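Local coordinates for protein Cry23AA1 (Bacillus thuringiensis, PDB 4RHZ) that probably acts as an aerolysin-family, pore-forming insecticidal toxin, working as a binary complex with its partner Cry37Aa1 and binding a zinc ion, at residues V71-T76 / V148-I153; H132-S137 / Y152-G157. All coordinates share one frame; numbering follows the deposited sequence. Where two conformers were deposited one is given.

Contact 1 of 2, residues V71-T76 / V148-I153; sequences VSFTWT and VEAAYI
Two walls of an elongated, curled beta sheet meet face to face here, one carrying V71-T76 and the other V148-I153. No hydrogen bond joins the segments, whose axes come within 8.5 Å and cross at -25°; the contact is made mainly by side chains, with one close approach to the main chain. The evidence centres on F73 and Y152, whose rings lie almost parallel, 6° between planes, but barely overlap, with centroids 4.8 Å apart. Each ring instead covers the other's methylene. F73 CB stands over the centre of the Y152 ring, 3.4 Å from its centroid and 9° off the normal, while Y152 CB lies over the F73 face but displaced toward the rim, 3.7 Å from that centroid. These are reciprocal CH-pi contacts. The different first torsions, F73 CG anti to its carbonyl carbon and Y152 CG anti to its backbone N, send the rings past each other in opposite directions. At one end of the stack the F73 edge meets the main chain, CZ lying 3.4 Å from A150 O, and V71 CG2 packs on A150 CB at 3.8 Å. At the other end W75 CB reaches the Y152 edge, 3.8 Å from CE2, before its indole turns away toward L54. The phenol oxygen of Y152 is held by D136. A small crossing angle, alternate residues facing inward and a buried apolar layer are typical of aligned beta-sandwich packing.

Contact 2 of 2, residues H132-S137 / Y152-G157; sequences HTWSDS and YIIQNG
Across the interior of the same beta sandwich, H132-S137 and Y152-G157 run roughly antiparallel at 138°, with axes no closer than 9.8 Å. That separation exceeds backbone pairing distance, and side chains must span it. The tight part is polar. The hydroxyl of Y152 donates to D136, with OH 2.6 Å from OD1, taking the anti lone pair that points away from the other carboxylate oxygen. OD1 lies in the plane of the phenol at its edge, whereas the carboxylate is turned 61° from that ring, and the two side chains cross at about a right angle. D136 is buried, yet its oxygens are well supplied: S227 OG also bonds OD1, and S253 OG bonds OD2. Three hydroxyls around one carboxylate would probably help it stay ionised and fix its rotation. W134 tightens the same spot from its methylene, CB coming 3.3 Å from Y152 OH. The fit then loosens. I154 lies over one face of the W134 indole, but CG1 gets only to 4.4 Å from CE2, and I154 was modelled in two conformers. On the outward side S135 is exposed and points away, its OG bonded to T74. Beside the tight hydrogen bond, D136 CB rests 3.8 Å from Y152 CE1, so the aspartate touches the phenol through carbon as well as oxygen.

Overall arrangement
Along the chain the segments come in the order 71-76, 132-137, 148-153 and 152-157, so both contacts end on strand 146-179 and share Y152. Their centres are 9 Å apart. Strands 67-90 and 126-142 are antiparallel neighbours in one sheet, and probable hydrogen bonds join them: F73 N to D136 O at 2.8 Å and W75 O to W134 N at 2.5 Å. Y152 thus meets adjacent strands of the facing wall, with its ring face on one and its hydroxyl on the other. Contact 2 lies nearer the chain centre, and its segment 132-137 carries H132, which binds zinc with H79 and E130, a site that again bridges strands 67-90 and 126-142.

Contact 1 of 2, residues V71-T76 / V148-I153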
# COMPACT_ATOMS: atom_id res chain seq x y z
N VAL A 71 -10.90 -13.69 -24.73
CA VAL A 71 -10.33 -14.25 -23.46
C VAL A 71 -10.94 -13.53 -22.24
O VAL A 71 -11.00 -12.29 -22.21
CB VAL A 71 -8.77 -14.19 -23.37
CG1 VAL A 71 -8.13 -15.19 -24.34
CG2 VAL A 71 -8.26 -12.80 -23.69
N SER A 72 -11.38 -14.33 -21.28
CA SER A 72 -12.15 -13.91 -20.16
C SER A 72 -11.45 -14.43 -18.93
O SER A 72 -11.05 -15.60 -18.90
CB SER A 72 -13.52 -14.62 -20.14
OG SER A 72 -14.30 -14.11 -21.17
N PHE A 73 -11.44 -13.60 -17.90
CA PHE A 73 -10.78 -13.93 -16.65
C PHE A 73 -11.68 -13.58 -15.50
O PHE A 73 -12.44 -12.60 -15.53
CB PHE A 73 -9.52 -13.10 -16.51
CG PHE A 73 -8.50 -13.41 -17.54
CD1 PHE A 73 -8.31 -12.56 -18.62
CD2 PHE A 73 -7.74 -14.54 -17.42
CE1 PHE A 73 -7.33 -12.85 -19.58
CE2 PHE A 73 -6.76 -14.85 -18.37
CZ PHE A 73 -6.55 -13.99 -19.45
N THR A 74 -11.56 -14.37 -14.47
CA THR A 74 -12.21 -14.03 -13.27
C THR A 74 -11.28 -14.19 -12.06
O THR A 74 -10.50 -15.13 -11.99
CB THR A 74 -13.51 -14.82 -13.15
OG1 THR A 74 -14.41 -14.07 -12.36
CG2 THR A 74 -13.28 -16.20 -12.55
N TRP A 75 -11.37 -13.28 -11.11
CA TRP A 75 -10.62 -13.45 -9.89
C TRP A 75 -11.30 -12.86 -8.65
O TRP A 75 -11.86 -11.76 -8.69
CB TRP A 75 -9.21 -12.89 -10.06
CG TRP A 75 -8.27 -13.42 -9.05
CD1 TRP A 75 -7.79 -14.70 -8.96
CD2 TRP A 75 -7.69 -12.68 -7.97
NE1 TRP A 75 -6.93 -14.80 -7.86
CE2 TRP A 75 -6.86 -13.58 -7.25
CE3 TRP A 75 -7.79 -11.35 -7.54
CZ2 TRP A 75 -6.13 -13.17 -6.12
CZ3 TRP A 75 -7.05 -10.94 -6.41
CH2 TRP A 75 -6.23 -11.84 -5.71
N THR A 76 -11.29 -13.61 -7.56
CA THR A 76 -11.91 -13.13 -6.32
C THR A 76 -10.82 -12.83 -5.29
O THR A 76 -10.08 -13.72 -4.90
CB THR A 76 -13.00 -14.08 -5.77
OG1 THR A 76 -12.50 -15.42 -5.81
CG2 THR A 76 -14.23 -14.02 -6.60
N VAL A 148 -0.88 -16.42 -28.90
CA VAL A 148 -1.06 -15.31 -28.02
C VAL A 148 -1.02 -15.90 -26.58
O VAL A 148 -1.55 -17.01 -26.31
CB VAL A 148 -2.33 -14.59 -28.48
CG1 VAL A 148 -3.39 -14.59 -27.53
CG2 VAL A 148 -2.03 -13.25 -29.10
N GLU A 149 -0.33 -15.20 -25.70
CA GLU A 149 -0.44 -15.48 -24.26
C GLU A 149 -1.11 -14.25 -23.66
O GLU A 149 -0.53 -13.14 -23.74
CB GLU A 149 0.94 -15.67 -23.62
CG GLU A 149 1.40 -17.13 -23.58
CD GLU A 149 2.91 -17.33 -23.36
OE1 GLU A 149 3.60 -16.37 -22.97
OE2 GLU A 149 3.42 -18.44 -23.59
N ALA A 150 -2.33 -14.44 -23.12
CA ALA A 150 -3.03 -13.33 -22.49
C ALA A 150 -2.90 -13.61 -20.98
O ALA A 150 -3.41 -14.65 -20.47
CB ALA A 150 -4.52 -13.22 -22.93
N ALA A 151 -2.13 -12.77 -20.31
CA ALA A 151 -1.90 -12.95 -18.83
C ALA A 151 -2.80 -11.95 -18.07
O ALA A 151 -2.87 -10.79 -18.40
CB ALA A 151 -0.40 -12.74 -18.50
N TYR A 152 -3.47 -12.43 -17.04
CA TYR A 152 -4.31 -11.55 -16.20
C TYR A 152 -3.48 -11.02 -15.04
O TYR A 152 -2.89 -11.80 -14.27
CB TYR A 152 -5.50 -12.40 -15.69
CG TYR A 152 -6.64 -11.62 -15.11
CD1 TYR A 152 -7.08 -10.44 -15.72
CD2 TYR A 152 -7.36 -12.12 -14.02
CE1 TYR A 152 -8.16 -9.76 -15.22
CE2 TYR A 152 -8.44 -11.41 -13.50
CZ TYR A 152 -8.82 -10.28 -14.10
OH TYR A 152 -9.91 -9.63 -13.64
N ILE A 153 -3.39 -9.70 -14.95
CA ILE A 153 -2.53 -9.01 -13.99
C ILE A 153 -3.44 -8.27 -12.99
O ILE A 153 -4.35 -7.52 -13.43
CB ILE A 153 -1.67 -7.86 -14.63
CG1 ILE A 153 -0.51 -8.31 -15.58
CG2 ILE A 153 -1.00 -7.05 -13.57
CD1 ILE A 153 -0.23 -9.74 -15.58

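Contact 2 of 2, residues H132-S137 / Y152-G157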
# COMPACT_ATOMS: atom_id res chain seq x y z
N HIS A 132 -13.90 -9.35 -3.32
CA HIS A 132 -14.27 -8.70 -4.54
C HIS A 132 -13.97 -9.65 -5.71
O HIS A 132 -13.02 -10.43 -5.69
CB HIS A 132 -13.62 -7.31 -4.65
CG HIS A 132 -14.38 -6.24 -3.92
ND1 HIS A 132 -15.75 -6.08 -4.02
CD2 HIS A 132 -13.96 -5.29 -3.04
CE1 HIS A 132 -16.13 -5.07 -3.26
NE2 HIS A 132 -15.07 -4.57 -2.67
N THR A 133 -14.88 -9.64 -6.68
CA THR A 133 -14.74 -10.54 -7.82
C THR A 133 -14.41 -9.63 -8.98
O THR A 133 -15.24 -8.80 -9.37
CB THR A 133 -16.04 -11.34 -8.09
OG1 THR A 133 -16.25 -12.23 -6.99
CG2 THR A 133 -15.90 -12.21 -9.39
N TRP A 134 -13.17 -9.72 -9.44
CA TRP A 134 -12.73 -9.06 -10.68
C TRP A 134 -13.17 -9.96 -11.86
O TRP A 134 -13.08 -11.15 -11.78
CB TRP A 134 -11.19 -8.87 -10.67
CG TRP A 134 -10.71 -7.98 -9.56
CD1 TRP A 134 -10.60 -8.32 -8.25
CD2 TRP A 134 -10.31 -6.60 -9.65
NE1 TRP A 134 -10.16 -7.24 -7.51
CE2 TRP A 134 -9.97 -6.17 -8.35
CE3 TRP A 134 -10.23 -5.69 -10.69
CZ2 TRP A 134 -9.56 -4.86 -8.05
CZ3 TRP A 134 -9.82 -4.40 -10.42
CH2 TRP A 134 -9.49 -3.99 -9.09
N SER A 135 -13.72 -9.37 -12.90
CA SER A 135 -14.01 -10.12 -14.12
C SER A 135 -13.71 -9.26 -15.35
O SER A 135 -14.11 -8.11 -15.44
CB SER A 135 -15.46 -10.65 -14.10
OG SER A 135 -15.61 -11.59 -13.03
N ASP A 136 -12.96 -9.79 -16.29
CA ASP A 136 -12.58 -8.95 -17.38
C ASP A 136 -12.54 -9.82 -18.64
O ASP A 136 -12.28 -11.05 -18.56
CB ASP A 136 -11.17 -8.37 -17.10
CG ASP A 136 -11.15 -7.25 -16.02
OD1 ASP A 136 -10.62 -7.49 -14.89
OD2 ASP A 136 -11.61 -6.12 -16.32
N SER A 137 -12.75 -9.21 -19.80
CA SER A 137 -12.55 -9.95 -21.04
C SER A 137 -12.30 -9.02 -22.16
O SER A 137 -12.57 -7.82 -22.07
CB SER A 137 -13.71 -10.86 -21.37
OG SER A 137 -14.81 -10.07 -21.55
N TYR A 152 -3.47 -12.43 -17.04
CA TYR A 152 -4.31 -11.55 -16.20
C TYR A 152 -3.48 -11.02 -15.04
O TYR A 152 -2.89 -11.80 -14.27
CB TYR A 152 -5.50 -12.40 -15.69
CG TYR A 152 -6.64 -11.62 -15.11
CD1 TYR A 152 -7.08 -10.44 -15.72
CD2 TYR A 152 -7.36 -12.12 -14.02
CE1 TYR A 152 -8.16 -9.76 -15.22
CE2 TYR A 152 -8.44 -11.41 -13.50
CZ TYR A 152 -8.82 -10.28 -14.10
OH TYR A 152 -9.91 -9.63 -13.64
N ILE A 153 -3.39 -9.70 -14.95
CA ILE A 153 -2.53 -9.01 -13.99
C ILE A 153 -3.44 -8.27 -12.99
O ILE A 153 -4.35 -7.52 -13.43
CB ILE A 153 -1.67 -7.86 -14.63
CG1 ILE A 153 -0.51 -8.31 -15.58
CG2 ILE A 153 -1.00 -7.05 -13.57
CD1 ILE A 153 -0.23 -9.74 -15.58
N ILE A 154 -3.22 -8.45 -11.67
CA ILE A 154 -3.92 -7.64 -10.65
C ILE A 154 -2.89 -6.70 -9.98
O ILE A 154 -1.83 -7.16 -9.52
CB ILE A 154 -4.74 -8.53 -9.69
CG1 ILE A 154 -5.88 -7.75 -9.01
CG2 ILE A 154 -3.87 -9.21 -8.68
CD1 ILE A 154 -5.45 -6.56 -8.27
N GLN A 155 -3.17 -5.42 -10.01
CA GLN A 155 -2.31 -4.45 -9.45
C GLN A 155 -2.74 -4.15 -7.98
O GLN A 155 -3.77 -3.54 -7.75
CB GLN A 155 -2.31 -3.19 -10.30
CG GLN A 155 -1.38 -2.17 -9.83
CD GLN A 155 -1.23 -1.04 -10.77
OE1 GLN A 155 -1.66 0.09 -10.49
NE2 GLN A 155 -0.62 -1.32 -11.95
N ASN A 156 -1.92 -4.59 -7.04
CA ASN A 156 -2.12 -4.45 -5.60
C ASN A 156 -1.49 -3.23 -5.00
O ASN A 156 -0.36 -2.88 -5.36
CB ASN A 156 -1.55 -5.65 -4.87
CG ASN A 156 -2.64 -6.52 -4.39
OD1 ASN A 156 -3.21 -7.35 -5.17
ND2 ASN A 156 -3.04 -6.30 -3.09
N GLY A 157 -2.23 -2.58 -4.11
CA GLY A 157 -1.67 -1.49 -3.27
C GLY A 157 -1.87 -1.76 -1.77
O GLY A 157 -2.86 -2.39 -1.39